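Local coordinates for amidohydrolase 3 domain-containing protein (Bacillus thuringiensis serovar konkukian, PDB 3GGM) that probably belongs to an amidohydrolase acting on non-peptide carbon-nitrogen bonds, of which this chain is a short N-terminal piece without most of the catalytic domain, at the interface of chains A and B. Numbering follows the deposited sequence. Chains: chain A/B, uncharacterized protein BT9727_2919.

Contact 1: the interface of chains A and B. Residues chain A 8, 52, 54, 57-59; chain B 69, 71.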
loop_
_atom_site.group_PDB
_atom_site.type_symbol
_atom_site.label_atom_id
_atom_site.label_comp_id
_atom_site.label_asym_id
_atom_site.label_seq_id
_atom_site.Cartn_x
_atom_site.Cartn_y
_atom_site.Cartn_z
ATOM N N LEU A 8 5.213 -4.232 -19.038
ATOM C CA LEU A 8 6.249 -3.929 -18.064
ATOM C C LEU A 8 7.028 -5.229 -17.941
ATOM O O LEU A 8 6.432 -6.277 -17.691
ATOM C CB LEU A 8 5.644 -3.557 -16.710
ATOM C CG LEU A 8 4.782 -2.293 -16.614
ATOM C CD1 LEU A 8 3.389 -2.569 -17.160
ATOM C CD2 LEU A 8 4.677 -1.870 -15.160
ATOM N N ILE A 52 7.866 -0.873 -20.626
ATOM C CA ILE A 52 8.622 -0.314 -19.519
ATOM C C ILE A 52 9.570 -1.331 -18.907
ATOM O O ILE A 52 9.142 -2.341 -18.349
ATOM C CB ILE A 52 7.691 0.189 -18.396
ATOM C CG1 ILE A 52 6.746 1.265 -18.934
ATOM C CG2 ILE A 52 8.521 0.727 -17.244
ATOM C CD1 ILE A 52 5.793 1.810 -17.889
ATOM N N LEU A 54 11.412 -2.438 -16.118
ATOM C CA LEU A 54 11.372 -2.232 -14.675
ATOM C C LEU A 54 12.749 -2.229 -13.989
ATOM O O LEU A 54 12.854 -1.919 -12.800
ATOM C CB LEU A 54 10.486 -3.308 -14.027
ATOM C CG LEU A 54 9.005 -3.245 -14.419
ATOM C CD1 LEU A 54 8.286 -4.504 -13.952
ATOM C CD2 LEU A 54 8.366 -1.983 -13.816
ATOM N N LYS A 57 12.990 -3.659 -10.532
ATOM C CA LYS A 57 12.210 -3.072 -9.448
ATOM C C LYS A 57 11.006 -3.995 -9.283
ATOM O O LYS A 57 10.630 -4.703 -10.222
ATOM C CB LYS A 57 11.649 -1.700 -9.833
ATOM C CG LYS A 57 12.648 -0.598 -10.071
ATOM C CD LYS A 57 11.916 0.660 -10.528
ATOM C CE LYS A 57 12.865 1.832 -10.695
ATOM N NZ LYS A 57 13.840 1.611 -11.794
ATOM N N ARG A 58 10.392 -3.965 -8.105
ATOM C CA ARG A 58 9.205 -4.756 -7.860
ATOM C C ARG A 58 8.040 -3.933 -8.367
ATOM O O ARG A 58 7.965 -2.740 -8.083
ATOM C CB ARG A 58 9.019 -5.016 -6.364
ATOM C CG ARG A 58 7.704 -5.725 -6.039
ATOM C CD ARG A 58 7.638 -6.120 -4.557
ATOM N NE ARG A 58 8.698 -7.063 -4.194
ATOM C CZ ARG A 58 8.770 -8.321 -4.623
ATOM N NH1 ARG A 58 7.845 -8.809 -5.439
ATOM N NH2 ARG A 58 9.770 -9.095 -4.231
ATOM N N ALA A 59 7.136 -4.549 -9.124
ATOM C CA ALA A 59 5.977 -3.822 -9.635
ATOM C C ALA A 59 4.750 -4.202 -8.798
ATOM O O ALA A 59 4.487 -5.382 -8.569
ATOM C CB ALA A 59 5.748 -4.158 -11.101
ATOM N N HIS B 69 7.943 0.021 -8.487
ATOM C CA HIS B 69 7.259 0.683 -9.581
ATOM C C HIS B 69 5.787 0.423 -9.315
ATOM O O HIS B 69 5.355 -0.733 -9.256
ATOM C CB HIS B 69 7.618 0.099 -10.949
ATOM C CG HIS B 69 6.762 0.631 -12.060
ATOM N ND1 HIS B 69 7.125 1.712 -12.830
ATOM C CD2 HIS B 69 5.517 0.283 -12.465
ATOM C CE1 HIS B 69 6.141 2.012 -13.660
ATOM N NE2 HIS B 69 5.151 1.161 -13.458
ATOM N N ILE B 71 2.192 0.292 -10.537
ATOM C CA ILE B 71 1.465 0.201 -11.789
ATOM C C ILE B 71 0.228 1.082 -11.681
ATOM O O ILE B 71 -0.606 0.879 -10.800
ATOM C CB ILE B 71 1.021 -1.250 -12.073
ATOM C CG1 ILE B 71 2.241 -2.180 -12.065
ATOM C CG2 ILE B 71 0.315 -1.307 -13.421
ATOM C CD1 ILE B 71 1.905 -3.648 -11.957
#
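B:His69 lays one face of its imidazole against A:Leu54 and A:Leu8. It hides 90 Å² of its surface there. Its imidazole is capped by A:Leu54: the CD2 methyl lies over the ring face, 4.0 Å from the ring centroid. That methyl comes in near the root of the ring, with CD2 of A:Leu54 3.5 Å from CG of B:His69. The CD2 methyl of A:Leu8 lies on that same face, displaced towards the CD2-NE2 edge. It is 3.5 Å from the ring nitrogen NE2 of B:His69 and also touches ring carbon CD2. Both leucine side chains cross the histidine at about a right angle. A:Ile52 borders the ring more loosely, its CD1 methyl 4.2 Å from CE1 of B:His69.

The site is the edge of a parallel inter-chain sheet, and the backbone holds the histidine in register. B:His69 N donates to the carbonyl O of A:Arg58 at 2.8 Å, nearly straight at 173°. A:Ala59 and B:His69 form a parallel beta bridge, which joins strand 68-71 of chain B to strand 58-61 of chain A. The side chain of A:Arg58 takes little part. In B:His69, CG is anti to the backbone N (chi1 171°), which carries the ring away from the bonded N-H and towards the leucines. B:His69 is probably the second histidine of the His-X-His motif, which in amidohydrolases usually binds the catalytic metal. Here its ring packs against leucines of the partner chain instead.

B:Ile71, two residues along the strand, continues the apolar patch. It packs against A:Leu8 and A:Ala59. At the B:Ile71 end, the CD1 methyl meets CB of A:Ala59 at 4.0 Å.

Contact 2: the interface of chains A and B. Residues chain A 69-71; chain B 8, 59-61.
A:Ile71 and B:Ile60 meet through a main-chain hydrogen bond, and they hide 40 and 31 Å² of their surface. A:Ile71 N donates to B:Ile60 O at 2.7 Å. The donor lies above the carbonyl plane, 40° out of it. B:Ile60 also uses its own N, which donates to A:His69 O at 2.9 Å. B:Ile60 is therefore held at both its N-H and its carbonyl by residues 69 and 71 of chain A, the usual pattern of a parallel sheet.

The side chain of A:Ile71 spreads its branches over several partners. CG1 is beside the backbone N (chi1 -53°), and CD1 at its end reaches the CB methyl of B:Ala59 at 3.8 Å. The other branch, CG2, is anti to the N and faces B:Leu8, 3.9 Å from its CD1 methyl. The CB of A:Ile71 sits by CA of B:Pro61, 3.9 Å away.

B:Leu8 hides 27 Å². Its CD1 methyl touches both CG2 of A:Ile71 and the imidazole of A:His69, whose NE2 is 4.1 Å from it. The leucine crosses that histidine side chain at about a right angle.

Parallel bridges pair A:His69 with B:Ala59, A:Val70 with B:Ile60 and A:Ile71 with B:Pro61. The C-terminal strand 68-71 of chain A thus lies along strand 58-61 of chain B, with B:Leu8 of strand 6-9 packing beside it.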
loop_
_atom_site.group_PDB
_atom_site.type_symbol
_atom_site.label_atom_id
_atom_site.label_comp_id
_atom_site.label_asym_id
_atom_site.label_seq_id
_atom_site.Cartn_x
_atom_site.Cartn_y
_atom_site.Cartn_z
ATOM N N HIS A 69 -7.877 7.949 -2.183
ATOM C CA HIS A 69 -7.255 8.905 -3.077
ATOM C C HIS A 69 -5.757 8.784 -2.843
ATOM O O HIS A 69 -5.285 8.993 -1.724
ATOM C CB HIS A 69 -7.665 10.342 -2.766
ATOM C CG HIS A 69 -6.921 11.354 -3.589
ATOM N ND1 HIS A 69 -7.406 11.851 -4.777
ATOM C CD2 HIS A 69 -5.683 11.883 -3.434
ATOM C CE1 HIS A 69 -6.498 12.640 -5.324
ATOM N NE2 HIS A 69 -5.443 12.677 -4.529
ATOM N N VAL A 70 -5.013 8.431 -3.882
ATOM C CA VAL A 70 -3.562 8.324 -3.747
ATOM C C VAL A 70 -3.007 9.721 -3.972
ATOM O O VAL A 70 -3.244 10.310 -5.021
ATOM C CB VAL A 70 -2.960 7.383 -4.814
ATOM C CG1 VAL A 70 -1.466 7.145 -4.521
ATOM C CG2 VAL A 70 -3.725 6.069 -4.830
ATOM N N ILE A 71 -2.291 10.259 -2.992
ATOM C CA ILE A 71 -1.721 11.606 -3.123
ATOM C C ILE A 71 -0.500 11.556 -4.037
ATOM O O ILE A 71 0.518 10.953 -3.695
ATOM C CB ILE A 71 -1.305 12.166 -1.755
ATOM C CG1 ILE A 71 -2.486 12.088 -0.785
ATOM C CG2 ILE A 71 -0.837 13.605 -1.906
ATOM C CD1 ILE A 71 -2.129 12.450 0.664
ATOM N N LEU B 8 -5.307 19.804 -0.797
ATOM C CA LEU B 8 -6.243 18.701 -0.903
ATOM C C LEU B 8 -7.027 18.804 0.399
ATOM O O LEU B 8 -6.437 18.775 1.477
ATOM C CB LEU B 8 -5.490 17.363 -1.027
ATOM C CG LEU B 8 -4.430 17.267 -2.139
ATOM C CD1 LEU B 8 -3.974 15.812 -2.269
ATOM C CD2 LEU B 8 -4.997 17.744 -3.472
ATOM N N ALA B 59 -7.024 9.732 2.012
ATOM C CA ALA B 59 -5.917 10.100 1.131
ATOM C C ALA B 59 -4.612 9.545 1.668
ATOM O O ALA B 59 -4.243 9.793 2.811
ATOM C CB ALA B 59 -5.830 11.632 0.986
ATOM N N ILE B 60 -3.915 8.796 0.819
ATOM C CA ILE B 60 -2.670 8.148 1.196
ATOM C C ILE B 60 -1.528 8.557 0.280
ATOM O O ILE B 60 -1.673 8.543 -0.936
ATOM C CB ILE B 60 -2.849 6.612 1.127
ATOM C CG1 ILE B 60 -3.998 6.192 2.051
ATOM C CG2 ILE B 60 -1.551 5.904 1.518
ATOM C CD1 ILE B 60 -4.351 4.731 1.967
ATOM N N PRO B 61 -0.368 8.921 0.855
ATOM C CA PRO B 61 0.756 9.316 0.003
ATOM C C PRO B 61 1.070 8.173 -0.961
ATOM O O PRO B 61 0.944 7.006 -0.606
ATOM C CB PRO B 61 1.884 9.548 1.002
ATOM C CG PRO B 61 1.145 9.955 2.269
ATOM C CD PRO B 61 -0.001 8.983 2.279
#

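Contact 1 and contact 2 are about 21 Å apart, measured between the centres of their C-alpha atoms. They belong to one two-fold symmetric interface and cover overlapping parts of the two halves related by exchanging the chains. Contact 1 sets strand 68-71 of chain B against strand 58-61 of chain A; contact 2 does the reverse. Leu8, Ala59, His69 and Ile71 appear in both. Each chain thus adds its C-terminal strand to the other's sheet, which looks like a strand exchange. The deposited assembly holds four copies. Because the construct stops shortly after this strand, the exchange may reflect the truncation.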